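Local coordinates for protein beta-catenin homolog sys-1 (Caenorhabditis elegans, PDB 3C2G) that acts as a beta-catenin in Wnt asymmetry signalling, binding the TCF factor POP-1 directly and activating or repressing target genes according to Wnt signals, at residues I589-L594 and L612-E618. Residues are numbered along the deposited sequence; the frame is centred on the assembly and turned at random.
Sequences IDRPML and LLSRFPE
Arg591 extends from CG to NE toward the C-terminal tail, where NH1 donates a weak, bent hydrogen bond to the carbonyl oxygen of Pro617 (2.8 Å, 128°) near the guanidinium plane. Glu618 supplies the counter-charge: its OE2 forms a long salt bridge to Arg591 NH2 (3.8 Å) but sits off that plane, so the attraction is between charges, without a directed hydrogen bond. Leu613 CD1 covers one guanidinium face toward its rim. Alongside, Ile589 CD1 sits over the centre of the Phe616 ring, a CH-pi contact 3.8 Å from the centroid, and Leu594 CD2 approaches Phe616 CE2 (4.4 Å). Replacing Phe616 by alanine would probably leave Ile589 CD1 without its ring face and Leu594 CD2 without this neighbour. Leu594 CD2 also packs on Leu613 CD1 (3.8 Å), and both Leu594 and Leu612 lean on Leu570 of helix 563-579. Asp590 N-caps helix 591-598, its OD1 accepting from Met593 N (3.3 Å). A type I turn from Leu613 to Phe616, with Phe616 N bonded to Leu613 O, leads into the tail; within it Ser614 OG bonds to Ser611 O and Arg615 NE forms a salt bridge with Asp574. These final helices and the C-terminal tail finish the end of the all-helical armadillo domain.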
ATOM      1  N   ILE A 589      31.793 -10.522  32.992  1.00 50.44           N
ATOM      2  CA  ILE A 589      31.687  -9.106  32.635  1.00 51.89           C
ATOM      3  C   ILE A 589      33.007  -8.508  32.149  1.00 52.89           C
ATOM      4  O   ILE A 589      34.079  -9.090  32.336  1.00 52.67           O
ATOM      5  CB  ILE A 589      31.138  -8.244  33.814  1.00 51.88           C
ATOM      6  CG1 ILE A 589      32.147  -8.176  34.968  1.00 51.87           C
ATOM      7  CG2 ILE A 589      29.783  -8.765  34.277  1.00 51.24           C
ATOM      8  CD1 ILE A 589      31.828  -7.111  36.010  1.00 51.62           C
ATOM      9  N   ASP A 590      32.893  -7.350  31.497  1.00 54.16           N
ATOM     10  CA  ASP A 590      34.025  -6.494  31.173  1.00 55.33           C
ATOM     11  C   ASP A 590      34.155  -5.515  32.330  1.00 55.86           C
ATOM     12  O   ASP A 590      33.541  -4.447  32.332  1.00 55.30           O
ATOM     13  CB  ASP A 590      33.753  -5.753  29.858  1.00 55.92           C
ATOM     14  CG  ASP A 590      34.952  -4.952  29.357  1.00 56.62           C
ATOM     15  OD1 ASP A 590      35.804  -4.522  30.164  1.00 58.19           O
ATOM     16  OD2 ASP A 590      35.023  -4.734  28.132  1.00 57.63           O
ATOM     17  N   ARG A 591      34.948  -5.901  33.322  1.00 57.21           N
ATOM     18  CA  ARG A 591      35.080  -5.134  34.552  1.00 58.81           C
ATOM     19  C   ARG A 591      35.616  -3.695  34.365  1.00 60.04           C
ATOM     20  O   ARG A 591      35.064  -2.765  34.954  1.00 59.89           O
ATOM     21  CB  ARG A 591      35.911  -5.913  35.576  1.00 58.93           C
ATOM     22  CG  ARG A 591      35.672  -5.466  37.002  1.00 60.46           C
ATOM     23  CD  ARG A 591      36.757  -5.949  37.951  1.00 63.01           C
ATOM     24  NE  ARG A 591      36.696  -5.205  39.207  1.00 64.56           N
ATOM     25  CZ  ARG A 591      36.095  -5.632  40.315  1.00 66.43           C
ATOM     26  NH1 ARG A 591      35.502  -6.822  40.357  1.00 66.04           N
ATOM     27  NH2 ARG A 591      36.095  -4.863  41.393  1.00 68.44           N
ATOM     28  N   PRO A 592      36.690  -3.504  33.561  1.00 61.43           N
ATOM     29  CA  PRO A 592      37.190  -2.137  33.352  1.00 62.50           C
ATOM     30  C   PRO A 592      36.161  -1.212  32.713  1.00 63.53           C
ATOM     31  O   PRO A 592      36.138  -0.016  33.010  1.00 63.44           O
ATOM     32  CB  PRO A 592      38.381  -2.332  32.400  1.00 62.48           C
ATOM     33  CG  PRO A 592      38.792  -3.739  32.591  1.00 62.60           C
ATOM     34  CD  PRO A 592      37.517  -4.489  32.837  1.00 61.64           C
HETATM   35  N   MSE A 593      35.317  -1.761  31.847  1.00 64.84           N
HETATM   36  CA  MSE A 593      34.225  -0.986  31.276  1.00 67.63           C
HETATM   37  C   MSE A 593      33.237  -0.501  32.341  1.00 64.77           C
HETATM   38  O   MSE A 593      32.780   0.640  32.296  1.00 64.75           O
HETATM   39  CB  MSE A 593      33.495  -1.787  30.211  1.00 67.08           C
HETATM   40  CG  MSE A 593      32.545  -0.942  29.408  1.00 70.79           C
HETATM   41 SE   MSE A 593      30.812  -1.797  29.239  1.00 77.70          SE
HETATM   42  CE  MSE A 593      30.176  -1.684  31.085  1.00 74.02           C
ATOM     43  N   LEU A 594      32.913  -1.369  33.293  1.00 63.24           N
ATOM     44  CA  LEU A 594      32.010  -1.006  34.377  1.00 61.80           C
ATOM     45  C   LEU A 594      32.641   0.039  35.302  1.00 61.98           C
ATOM     46  O   LEU A 594      31.949   0.919  35.808  1.00 61.25           O
ATOM     47  CB  LEU A 594      31.571  -2.250  35.160  1.00 61.47           C
ATOM     48  CG  LEU A 594      30.659  -2.094  36.381  1.00 59.51           C
ATOM     49  CD1 LEU A 594      29.356  -1.402  36.027  1.00 57.18           C
ATOM     50  CD2 LEU A 594      30.390  -3.447  36.998  1.00 60.35           C
ATOM     51  N   LEU A 612      26.547  -1.409  41.553  1.00 56.50           N
ATOM     52  CA  LEU A 612      26.664  -2.697  40.871  1.00 56.26           C
ATOM     53  C   LEU A 612      28.070  -3.292  41.006  1.00 56.90           C
ATOM     54  O   LEU A 612      28.222  -4.507  41.151  1.00 56.28           O
ATOM     55  CB  LEU A 612      26.257  -2.580  39.394  1.00 55.66           C
ATOM     56  CG  LEU A 612      26.332  -3.812  38.478  1.00 55.36           C
ATOM     57  CD1 LEU A 612      25.497  -4.977  38.993  1.00 53.29           C
ATOM     58  CD2 LEU A 612      25.914  -3.457  37.072  1.00 55.17           C
ATOM     59  N   LEU A 613      29.088  -2.433  40.964  1.00 58.00           N
ATOM     60  CA  LEU A 613      30.491  -2.863  41.119  1.00 59.09           C
ATOM     61  C   LEU A 613      30.755  -3.653  42.414  1.00 59.46           C
ATOM     62  O   LEU A 613      31.432  -4.689  42.393  1.00 59.85           O
ATOM     63  CB  LEU A 613      31.428  -1.655  41.036  1.00 58.99           C
ATOM     64  CG  LEU A 613      32.923  -1.889  40.805  1.00 59.86           C
ATOM     65  CD1 LEU A 613      33.196  -2.486  39.421  1.00 58.83           C
ATOM     66  CD2 LEU A 613      33.697  -0.581  40.992  1.00 59.11           C
ATOM     67  N   SER A 614      30.195  -3.179  43.525  1.00 59.68           N
ATOM     68  CA  SER A 614      30.409  -3.807  44.829  1.00 60.44           C
ATOM     69  C   SER A 614      29.863  -5.236  44.942  1.00 60.50           C
ATOM     70  O   SER A 614      30.167  -5.940  45.903  1.00 60.47           O
ATOM     71  CB  SER A 614      29.826  -2.936  45.947  1.00 60.61           C
ATOM     72  OG  SER A 614      28.408  -2.997  45.957  1.00 61.70           O
ATOM     73  N   ARG A 615      29.061  -5.658  43.970  1.00 60.85           N
ATOM     74  CA  ARG A 615      28.460  -6.996  43.987  1.00 61.10           C
ATOM     75  C   ARG A 615      29.451  -8.095  43.603  1.00 61.66           C
ATOM     76  O   ARG A 615      29.307  -9.248  44.028  1.00 61.88           O
ATOM     77  CB  ARG A 615      27.258  -7.070  43.041  1.00 60.97           C
ATOM     78  CG  ARG A 615      26.187  -6.018  43.255  1.00 59.98           C
ATOM     79  CD  ARG A 615      25.142  -6.453  44.245  1.00 58.21           C
ATOM     80  NE  ARG A 615      24.042  -5.495  44.285  1.00 58.34           N
ATOM     81  CZ  ARG A 615      23.104  -5.471  45.224  1.00 58.60           C
ATOM     82  NH1 ARG A 615      23.131  -6.355  46.212  1.00 59.37           N
ATOM     83  NH2 ARG A 615      22.139  -4.561  45.174  1.00 57.81           N
ATOM     84  N   PHE A 616      30.454  -7.733  42.811  1.00 61.95           N
ATOM     85  CA  PHE A 616      31.336  -8.713  42.183  1.00 62.55           C
ATOM     86  C   PHE A 616      32.527  -9.143  43.037  1.00 64.07           C
ATOM     87  O   PHE A 616      32.940  -8.412  43.935  1.00 63.80           O
ATOM     88  CB  PHE A 616      31.780  -8.191  40.812  1.00 61.62           C
ATOM     89  CG  PHE A 616      30.665  -8.150  39.817  1.00 60.05           C
ATOM     90  CD1 PHE A 616      30.452  -9.221  38.955  1.00 58.38           C
ATOM     91  CD2 PHE A 616      29.791  -7.069  39.780  1.00 57.71           C
ATOM     92  CE1 PHE A 616      29.402  -9.205  38.058  1.00 57.22           C
ATOM     93  CE2 PHE A 616      28.742  -7.045  38.891  1.00 56.94           C
ATOM     94  CZ  PHE A 616      28.543  -8.114  38.024  1.00 58.38           C
ATOM     95  N   PRO A 617      33.080 -10.343  42.768  1.00 66.20           N
ATOM     96  CA  PRO A 617      34.323 -10.717  43.452  1.00 67.79           C
ATOM     97  C   PRO A 617      35.437  -9.689  43.202  1.00 69.49           C
ATOM     98  O   PRO A 617      35.363  -8.900  42.252  1.00 69.45           O
ATOM     99  CB  PRO A 617      34.683 -12.067  42.821  1.00 67.30           C
ATOM    100  CG  PRO A 617      33.405 -12.596  42.305  1.00 66.73           C
ATOM    101  CD  PRO A 617      32.609 -11.412  41.865  1.00 66.02           C
ATOM    102  N   GLU A 618      36.451  -9.698  44.063  1.00 71.65           N
ATOM    103  CA  GLU A 618      37.563  -8.755  43.947  1.00 73.78           C
ATOM    104  C   GLU A 618      38.518  -9.139  42.813  1.00 74.44           C
ATOM    105  O   GLU A 618      39.180  -8.269  42.234  1.00 74.64           O
ATOM    106  CB  GLU A 618      38.311  -8.608  45.284  1.00 74.03           C
ATOM    107  CG  GLU A 618      39.169  -7.335  45.389  1.00 76.38           C
ATOM    108  CD  GLU A 618      38.472  -6.095  44.813  1.00 78.16           C
ATOM    109  OE1 GLU A 618      37.433  -5.667  45.366  1.00 78.14           O
ATOM    110  OE2 GLU A 618      38.966  -5.556  43.797  1.00 78.53           O
TER